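Local coordinates for protein tryptophan synthase alpha chain (Chlamydia trachomatis, PDB 6V82) that is the alpha subunit of tryptophan synthase and probably cleaves indoleglycerol phosphate to indole and glyceraldehyde 3-phosphate, at residues V53-E58 with I93-Y98. Numbering follows the deposited sequence.
Sequences VADNPE and ILYSYY
A buried cluster of hydrogen bonds ties the carboxylate of Asp55, on the loop ahead of helix 57-68, to the phenols of Tyr95, near the C-terminal end of strand 92-96, and Tyr97, just beyond it, at the active-site end of this TIM barrel. Both hydroxyls donate to one oxygen, Asp55 OD2. Tyr95 OH meets Asp55 OD2 tip to tip on its syn side at 2.7 Å, with ring and carboxylate planes nearly perpendicular (87°). Tyr97 OH comes to the anti side, likewise 2.7 Å from Asp55 OD2, its ring passing alongside the aspartate, steeply inclined to the carboxylate. With CG anti to the backbone N (chi1 169°), the Tyr95 ring extends toward the loop. Tyr97 OH also accepts from Ala54 N, in the ring plane, at 2.9 Å and a bent 133°, so one phenol fixes both loop backbone and carboxylate. The other oxygen, Asp55 OD1, forms a salt bridge with Lys227, which also makes a cation-pi contact with Tyr95. Asp55 is a predicted proton acceptor, and Tyr95 touches Glu44, the other one. Strand 92-96 runs between parallel strands 42-46 and 119-122, while Asn56 N-caps helix 57-68, and the chain of another protein, presumably the beta subunit, packs on Val53, Ala54 and Pro57.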
ATOM      1  N   VAL A  53      18.186  28.636  -5.220  1.00 30.29           N
ATOM      2  CA  VAL A  53      17.772  28.213  -3.883  1.00 36.76           C
ATOM      3  C   VAL A  53      18.247  29.157  -2.785  1.00 40.42           C
ATOM      4  O   VAL A  53      17.727  29.101  -1.668  1.00 43.10           O
ATOM      5  CB  VAL A  53      18.260  26.776  -3.582  1.00 36.96           C
ATOM      6  CG1 VAL A  53      17.519  25.775  -4.443  1.00 40.78           C
ATOM      7  CG2 VAL A  53      19.767  26.663  -3.794  1.00 30.67           C
ATOM      8  N   ALA A  54      19.227  30.018  -3.059  1.00 37.64           N
ATOM      9  CA  ALA A  54      19.747  30.930  -2.044  1.00 39.64           C
ATOM     10  C   ALA A  54      19.083  32.300  -2.064  1.00 42.87           C
ATOM     11  O   ALA A  54      19.528  33.193  -1.342  1.00 45.59           O
ATOM     12  CB  ALA A  54      21.257  31.112  -2.202  1.00 31.76           C
ATOM     13  N   ASP A  55      18.051  32.495  -2.878  1.00 38.65           N
ATOM     14  CA  ASP A  55      17.355  33.766  -2.952  1.00 33.29           C
ATOM     15  C   ASP A  55      15.932  33.624  -2.426  1.00 38.81           C
ATOM     16  O   ASP A  55      15.358  32.533  -2.421  1.00 52.55           O
ATOM     17  CB  ASP A  55      17.366  34.285  -4.383  1.00 37.21           C
ATOM     18  CG  ASP A  55      18.710  34.898  -4.760  1.00 42.16           C
ATOM     19  OD1 ASP A  55      18.962  36.058  -4.374  1.00 48.06           O
ATOM     20  OD2 ASP A  55      19.534  34.215  -5.404  1.00 42.16           O
ATOM     21  N   ASN A  56      15.375  34.731  -1.949  1.00 39.42           N
ATOM     22  CA  ASN A  56      14.038  34.683  -1.389  1.00 49.32           C
ATOM     23  C   ASN A  56      13.011  34.542  -2.517  1.00 43.83           C
ATOM     24  O   ASN A  56      13.320  34.790  -3.685  1.00 34.22           O
ATOM     25  CB  ASN A  56      13.784  35.917  -0.520  1.00 52.89           C
ATOM     26  CG  ASN A  56      13.325  37.105  -1.313  1.00 55.39           C
ATOM     27  OD1 ASN A  56      12.130  37.303  -1.522  1.00 62.77           O
ATOM     28  ND2 ASN A  56      14.267  37.919  -1.745  1.00 54.81           N
ATOM     29  N   PRO A  57      11.790  34.100  -2.195  1.00 48.98           N
ATOM     30  CA  PRO A  57      10.824  33.767  -3.262  1.00 48.76           C
ATOM     31  C   PRO A  57      10.568  34.888  -4.266  1.00 49.09           C
ATOM     32  O   PRO A  57      10.370  34.614  -5.458  1.00 45.87           O
ATOM     33  CB  PRO A  57       9.556  33.426  -2.468  1.00 48.35           C
ATOM     34  CG  PRO A  57      10.053  32.992  -1.144  1.00 45.12           C
ATOM     35  CD  PRO A  57      11.248  33.827  -0.855  1.00 39.05           C
ATOM     36  N   GLU A  58      10.547  36.142  -3.811  1.00 50.90           N
ATOM     37  CA  GLU A  58      10.349  37.270  -4.712  1.00 51.00           C
ATOM     38  C   GLU A  58      11.359  37.238  -5.843  1.00 47.28           C
ATOM     39  O   GLU A  58      11.014  37.422  -7.015  1.00 45.90           O
ATOM     40  CB  GLU A  58      10.472  38.582  -3.935  1.00 62.02           C
ATOM     41  CG  GLU A  58       9.170  39.145  -3.390  1.00 75.56           C
ATOM     42  CD  GLU A  58       8.564  40.183  -4.314  1.00 84.27           C
ATOM     43  OE1 GLU A  58       7.350  40.460  -4.192  1.00 89.90           O
ATOM     44  OE2 GLU A  58       9.306  40.721  -5.166  1.00 87.08           O
ATOM     45  N   ILE A  93      27.903  45.163 -10.709  1.00 28.66           N
ATOM     46  CA  ILE A  93      28.185  43.855 -10.126  1.00 24.23           C
ATOM     47  C   ILE A  93      27.309  42.834 -10.836  1.00 27.41           C
ATOM     48  O   ILE A  93      26.076  42.959 -10.836  1.00 25.87           O
ATOM     49  CB  ILE A  93      27.898  43.828  -8.615  1.00 28.81           C
ATOM     50  CG1 ILE A  93      28.587  44.974  -7.877  1.00 33.72           C
ATOM     51  CG2 ILE A  93      28.314  42.499  -8.033  1.00 30.52           C
ATOM     52  CD1 ILE A  93      30.047  45.105  -8.228  1.00 42.59           C
ATOM     53  N   LEU A  94      27.919  41.821 -11.439  1.00 24.37           N
ATOM     54  CA  LEU A  94      27.131  40.683 -11.894  1.00 21.78           C
ATOM     55  C   LEU A  94      26.928  39.739 -10.716  1.00 26.45           C
ATOM     56  O   LEU A  94      27.898  39.215 -10.151  1.00 27.00           O
ATOM     57  CB  LEU A  94      27.798  39.951 -13.048  1.00 20.95           C
ATOM     58  CG  LEU A  94      26.834  38.920 -13.636  1.00 28.70           C
ATOM     59  CD1 LEU A  94      25.676  39.635 -14.280  1.00 29.69           C
ATOM     60  CD2 LEU A  94      27.533  38.009 -14.647  1.00 32.87           C
ATOM     61  N   TYR A  95      25.673  39.548 -10.331  1.00 20.02           N
ATOM     62  CA  TYR A  95      25.301  38.587  -9.309  1.00 24.34           C
ATOM     63  C   TYR A  95      24.774  37.337  -9.993  1.00 24.16           C
ATOM     64  O   TYR A  95      23.883  37.432 -10.849  1.00 22.20           O
ATOM     65  CB  TYR A  95      24.243  39.182  -8.383  1.00 26.99           C
ATOM     66  CG  TYR A  95      23.614  38.186  -7.461  1.00 30.37           C
ATOM     67  CD1 TYR A  95      24.232  37.834  -6.263  1.00 29.75           C
ATOM     68  CD2 TYR A  95      22.388  37.604  -7.776  1.00 32.80           C
ATOM     69  CE1 TYR A  95      23.648  36.918  -5.401  1.00 34.34           C
ATOM     70  CE2 TYR A  95      21.787  36.695  -6.916  1.00 40.32           C
ATOM     71  CZ  TYR A  95      22.423  36.353  -5.733  1.00 39.50           C
ATOM     72  OH  TYR A  95      21.836  35.434  -4.897  1.00 45.69           O
ATOM     73  N   SER A  96      25.319  36.173  -9.621  1.00 16.93           N
ATOM     74  CA  SER A  96      24.998  34.964 -10.368  1.00 19.86           C
ATOM     75  C   SER A  96      25.206  33.717  -9.531  1.00 23.63           C
ATOM     76  O   SER A  96      25.985  33.694  -8.570  1.00 26.80           O
ATOM     77  CB  SER A  96      25.846  34.868 -11.641  1.00 27.05           C
ATOM     78  OG  SER A  96      25.666  33.631 -12.278  1.00 25.39           O
ATOM     79  N   TYR A  97      24.512  32.664  -9.940  1.00 19.25           N
ATOM     80  CA  TYR A  97      24.854  31.324  -9.505  1.00 20.87           C
ATOM     81  C   TYR A  97      26.032  30.804 -10.327  1.00 20.79           C
ATOM     82  O   TYR A  97      26.371  31.345 -11.379  1.00 21.28           O
ATOM     83  CB  TYR A  97      23.630  30.407  -9.603  1.00 19.47           C
ATOM     84  CG  TYR A  97      22.691  30.706  -8.472  1.00 26.05           C
ATOM     85  CD1 TYR A  97      21.902  31.852  -8.486  1.00 28.19           C
ATOM     86  CD2 TYR A  97      22.648  29.896  -7.355  1.00 21.99           C
ATOM     87  CE1 TYR A  97      21.067  32.151  -7.436  1.00 27.42           C
ATOM     88  CE2 TYR A  97      21.813  30.192  -6.289  1.00 27.53           C
ATOM     89  CZ  TYR A  97      21.028  31.320  -6.342  1.00 26.90           C
ATOM     90  OH  TYR A  97      20.192  31.622  -5.301  1.00 27.80           O
ATOM     91  N   TYR A  98      26.678  29.758  -9.814  1.00 22.83           N
ATOM     92  CA  TYR A  98      27.940  29.342 -10.404  1.00 23.06           C
ATOM     93  C   TYR A  98      27.736  28.760 -11.793  1.00 28.95           C
ATOM     94  O   TYR A  98      28.503  29.063 -12.714  1.00 30.86           O
ATOM     95  CB  TYR A  98      28.635  28.330  -9.503  1.00 22.36           C
ATOM     96  CG  TYR A  98      30.029  27.994  -9.975  1.00 27.64           C
ATOM     97  CD1 TYR A  98      30.766  28.887 -10.761  1.00 28.94           C
ATOM     98  CD2 TYR A  98      30.606  26.774  -9.657  1.00 27.99           C
ATOM     99  CE1 TYR A  98      32.060  28.563 -11.213  1.00 31.84           C
ATOM    100  CE2 TYR A  98      31.876  26.450 -10.089  1.00 32.36           C
ATOM    101  CZ  TYR A  98      32.603  27.340 -10.863  1.00 33.03           C
ATOM    102  OH  TYR A  98      33.865  26.974 -11.262  1.00 31.39           O
TER